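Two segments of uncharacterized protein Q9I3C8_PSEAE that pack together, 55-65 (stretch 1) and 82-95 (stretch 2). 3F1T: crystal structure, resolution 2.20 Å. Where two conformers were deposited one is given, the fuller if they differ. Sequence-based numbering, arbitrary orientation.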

# COMPACT_ATOMS: atom_id res chain seq x y z
N HIS B 55 5.67 20.95 0.44
CA HIS B 55 5.50 19.96 1.48
C HIS B 55 4.82 18.68 0.94
O HIS B 55 3.75 18.74 0.31
CB HIS B 55 4.68 20.55 2.62
CG HIS B 55 4.39 19.59 3.73
ND1 HIS B 55 5.36 18.79 4.29
CD2 HIS B 55 3.24 19.33 4.41
CE1 HIS B 55 4.81 18.02 5.21
NE2 HIS B 55 3.52 18.32 5.30
N GLY B 56 5.39 17.53 1.29
CA GLY B 56 4.85 16.24 0.89
C GLY B 56 3.40 16.06 1.28
O GLY B 56 2.63 15.45 0.55
N GLY B 57 3.02 16.54 2.46
CA GLY B 57 1.64 16.39 2.93
C GLY B 57 0.62 17.17 2.12
O GLY B 57 -0.55 16.81 2.08
N ALA B 58 1.07 18.25 1.49
CA ALA B 58 0.26 18.98 0.52
C ALA B 58 -0.10 18.11 -0.68
O ALA B 58 -1.24 18.12 -1.15
CB ALA B 58 0.99 20.27 0.06
N ILE B 59 0.91 17.41 -1.21
CA ILE B 59 0.72 16.53 -2.35
C ILE B 59 -0.15 15.32 -2.04
O ILE B 59 -0.96 14.93 -2.86
CB ILE B 59 2.05 16.06 -2.95
CG1 ILE B 59 2.76 17.24 -3.63
CG2 ILE B 59 1.82 14.93 -3.94
CD1 ILE B 59 4.26 17.10 -3.61
N THR B 60 -0.09 14.84 -0.80
CA THR B 60 -1.05 13.84 -0.34
C THR B 60 -2.47 14.34 -0.47
O THR B 60 -3.37 13.61 -0.88
CB THR B 60 -0.82 13.46 1.14
OG1 THR B 60 0.41 12.74 1.27
CG2 THR B 60 -1.97 12.58 1.66
N THR B 61 -2.73 15.50 0.13
CA THR B 61 -4.04 16.10 0.03
C THR B 61 -4.45 16.24 -1.43
O THR B 61 -5.58 15.92 -1.80
CB THR B 61 -4.07 17.49 0.69
OG1 THR B 61 -3.76 17.36 2.09
CG2 THR B 61 -5.45 18.11 0.55
N LEU B 62 -3.55 16.77 -2.26
CA LEU B 62 -3.84 16.96 -3.68
C LEU B 62 -4.32 15.64 -4.27
O LEU B 62 -5.35 15.59 -4.95
CB LEU B 62 -2.60 17.46 -4.43
CG LEU B 62 -2.65 17.38 -5.96
CD1 LEU B 62 -3.72 18.32 -6.54
CD2 LEU B 62 -1.28 17.64 -6.58
N MSE B 63 -3.67 14.56 -3.86
CA MSE B 63 -3.81 13.28 -4.54
C MSE B 63 -4.91 12.41 -3.94
O MSE B 63 -5.61 11.70 -4.66
CB MSE B 63 -2.49 12.52 -4.53
CG MSE B 63 -1.44 13.16 -5.40
SE MSE B 63 -2.04 13.48 -7.21
CE MSE B 63 -3.03 11.83 -7.57
N ASP B 64 -5.07 12.48 -2.62
CA ASP B 64 -6.29 12.03 -1.97
C ASP B 64 -7.51 12.72 -2.54
O ASP B 64 -8.51 12.07 -2.84
CB ASP B 64 -6.23 12.24 -0.45
CG ASP B 64 -7.42 11.64 0.26
OD1 ASP B 64 -8.01 10.67 -0.25
OD2 ASP B 64 -7.83 12.19 1.30
N THR B 65 -7.47 14.05 -2.62
CA THR B 65 -8.58 14.86 -3.18
C THR B 65 -8.85 14.56 -4.65
O THR B 65 -10.00 14.38 -5.06
CB THR B 65 -8.29 16.36 -3.06
OG1 THR B 65 -8.08 16.69 -1.68
CG2 THR B 65 -9.46 17.18 -3.61
N PRO B 82 -16.37 8.50 0.64
CA PRO B 82 -15.31 8.33 1.63
C PRO B 82 -14.17 7.42 1.17
O PRO B 82 -14.41 6.38 0.56
CB PRO B 82 -16.04 7.69 2.82
CG PRO B 82 -17.47 8.07 2.64
CD PRO B 82 -17.69 8.10 1.16
N THR B 83 -12.94 7.84 1.46
CA THR B 83 -11.73 7.05 1.19
C THR B 83 -11.73 5.76 2.01
O THR B 83 -12.13 5.76 3.18
CB THR B 83 -10.48 7.88 1.51
OG1 THR B 83 -10.55 9.13 0.81
CG2 THR B 83 -9.18 7.15 1.10
N LEU B 84 -11.46 4.64 1.35
CA LEU B 84 -11.27 3.36 2.02
C LEU B 84 -9.78 3.03 2.17
O LEU B 84 -9.36 2.48 3.19
CB LEU B 84 -11.98 2.24 1.25
CG LEU B 84 -13.50 2.37 1.16
CD1 LEU B 84 -14.11 1.29 0.30
CD2 LEU B 84 -14.11 2.40 2.53
N ASP B 85 -9.01 3.31 1.12
CA ASP B 85 -7.59 2.94 1.06
C ASP B 85 -6.88 3.90 0.11
O ASP B 85 -7.45 4.32 -0.89
CB ASP B 85 -7.41 1.51 0.55
CG ASP B 85 -8.16 0.50 1.40
OD1 ASP B 85 -9.27 0.06 0.97
OD2 ASP B 85 -7.62 0.12 2.47
N LEU B 86 -5.71 4.36 0.53
CA LEU B 86 -4.88 5.20 -0.33
C LEU B 86 -3.44 4.75 -0.23
O LEU B 86 -2.93 4.51 0.87
CB LEU B 86 -5.03 6.66 0.08
CG LEU B 86 -4.56 7.76 -0.88
CD1 LEU B 86 -5.54 7.89 -2.02
CD2 LEU B 86 -4.42 9.08 -0.12
N ARG B 87 -2.80 4.53 -1.38
CA ARG B 87 -1.36 4.52 -1.39
C ARG B 87 -0.74 5.51 -2.36
O ARG B 87 -1.22 5.69 -3.49
CB ARG B 87 -0.80 3.13 -1.59
CG ARG B 87 -1.06 2.56 -2.95
CD ARG B 87 0.06 1.57 -3.25
NE ARG B 87 -0.14 0.92 -4.53
CZ ARG B 87 0.59 1.17 -5.62
NH1 ARG B 87 1.57 2.06 -5.57
NH2 ARG B 87 0.34 0.50 -6.74
N ILE B 88 0.25 6.24 -1.84
CA ILE B 88 1.06 7.18 -2.60
C ILE B 88 2.52 6.75 -2.49
O ILE B 88 3.01 6.46 -1.40
CB ILE B 88 0.96 8.60 -1.99
CG1 ILE B 88 -0.51 8.96 -1.75
CG2 ILE B 88 1.61 9.63 -2.93
CD1 ILE B 88 -0.72 10.42 -1.37
N ASP B 89 3.19 6.65 -3.63
CA ASP B 89 4.58 6.23 -3.67
C ASP B 89 5.38 7.21 -4.52
O ASP B 89 5.13 7.35 -5.72
CB ASP B 89 4.68 4.82 -4.26
CG ASP B 89 4.04 3.77 -3.37
OD1 ASP B 89 4.65 3.40 -2.35
OD2 ASP B 89 2.88 3.39 -3.63
N TYR B 90 6.25 7.96 -3.87
CA TYR B 90 7.03 9.01 -4.52
C TYR B 90 8.18 8.40 -5.31
O TYR B 90 8.92 7.57 -4.79
CB TYR B 90 7.57 10.00 -3.48
CG TYR B 90 6.52 10.95 -2.96
CD1 TYR B 90 6.31 12.19 -3.55
CD2 TYR B 90 5.70 10.59 -1.89
CE1 TYR B 90 5.27 13.02 -3.14
CE2 TYR B 90 4.68 11.40 -1.47
CZ TYR B 90 4.49 12.64 -2.08
OH TYR B 90 3.49 13.48 -1.63
N MSE B 91 8.26 8.77 -6.58
CA MSE B 91 9.31 8.30 -7.47
C MSE B 91 10.53 9.18 -7.30
O MSE B 91 11.67 8.72 -7.41
CB MSE B 91 8.85 8.38 -8.91
CG MSE B 91 7.68 7.47 -9.24
SE MSE B 91 8.07 5.59 -8.81
CE MSE B 91 6.95 5.41 -7.21
N HIS B 92 10.29 10.48 -7.24
CA HIS B 92 11.37 11.44 -7.13
C HIS B 92 10.84 12.74 -6.57
O HIS B 92 9.62 12.92 -6.47
CB HIS B 92 12.03 11.67 -8.50
CG HIS B 92 11.15 12.39 -9.47
ND1 HIS B 92 10.59 11.76 -10.57
CD2 HIS B 92 10.67 13.65 -9.47
CE1 HIS B 92 9.81 12.61 -11.21
NE2 HIS B 92 9.86 13.78 -10.58
N PRO B 93 11.74 13.55 -6.00
CA PRO B 93 11.31 14.76 -5.31
C PRO B 93 10.71 15.77 -6.28
O PRO B 93 11.07 15.79 -7.46
CB PRO B 93 12.61 15.30 -4.70
CG PRO B 93 13.70 14.70 -5.53
CD PRO B 93 13.20 13.37 -5.99
N ALA B 94 9.71 16.52 -5.82
CA ALA B 94 9.17 17.60 -6.62
C ALA B 94 10.23 18.67 -6.91
O ALA B 94 11.13 18.88 -6.10
CB ALA B 94 7.94 18.20 -5.93
N GLU B 95 10.15 19.29 -8.08
CA GLU B 95 10.97 20.48 -8.37
C GLU B 95 10.44 21.69 -7.62
O GLU B 95 9.22 21.86 -7.49
CB GLU B 95 10.99 20.79 -9.86
CG GLU B 95 11.65 19.72 -10.70
CD GLU B 95 11.26 19.82 -12.16
OE1 GLU B 95 11.51 20.88 -12.78
OE2 GLU B 95 10.65 18.85 -12.69
O HOH W 1 -9.15 10.44 2.93

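Residues 56-65 belong to a helix that continues beyond T65, preceded by H55 at the N-cap position, and residues 83-90 form a strand. Their axes approach to 9.7 Å, with an angle of 131° between the N-to-C directions, so the two segments run obliquely antiparallel: T60 lies over I88 (CA to CA, 7.3 Å) and D64 over L86 (CA to CA, 7.2 Å). The helix is held by its own i to i+4 bonds, among them T60 N to G56 O (3.1 Å) and D64 N to T60 O (2.7 Å). No clear hydrogen bond joins the two stretches directly; the contact, burying 393 Å² in total, rests mainly on side-chain packing.

L86, I88 and Y90 alternate toward the helix; T83 also points toward it, three residues before L86, with the regular conformation interrupted at L84 (psi -41°). R87 and D89, out of the helix's reach, pair in a salt bridge (R87 NH1 to D89 OD2, 2.7 Å). Y90 contributes the largest area. Its ring, with chi1 in the m well, extends to the first helical turn, placing Y90 OH 3.1 Å from G56 O and 3.2 Å from I59 CG2. I59 CG2 also lies 4.0 Å from Y90 CZ, while I59 CD1 reaches A94 CB at 4.5 Å, in the loop that follows the strand. In the middle, the slender end of I88 fits against the helix, I88 CD1 lying 3.6 Å from the backbone atom T60 CA, beside the small T60 side chain, and 4.2 Å from M63 CB. M63, a selenomethionine, starts toward the strand but its end leads away.

D64 combines apolar and polar contacts. D64 CB packs 3.7 Å from L86 CD2, and D64 OD1 lies 3.2 Å from T83 OG1. A water bridges the same pair, donating to D64 OD2 (2.7 Å) and hydrogen-bonding T83 OG1 (2.9 Å), which gives the buried carboxylate a polar partner.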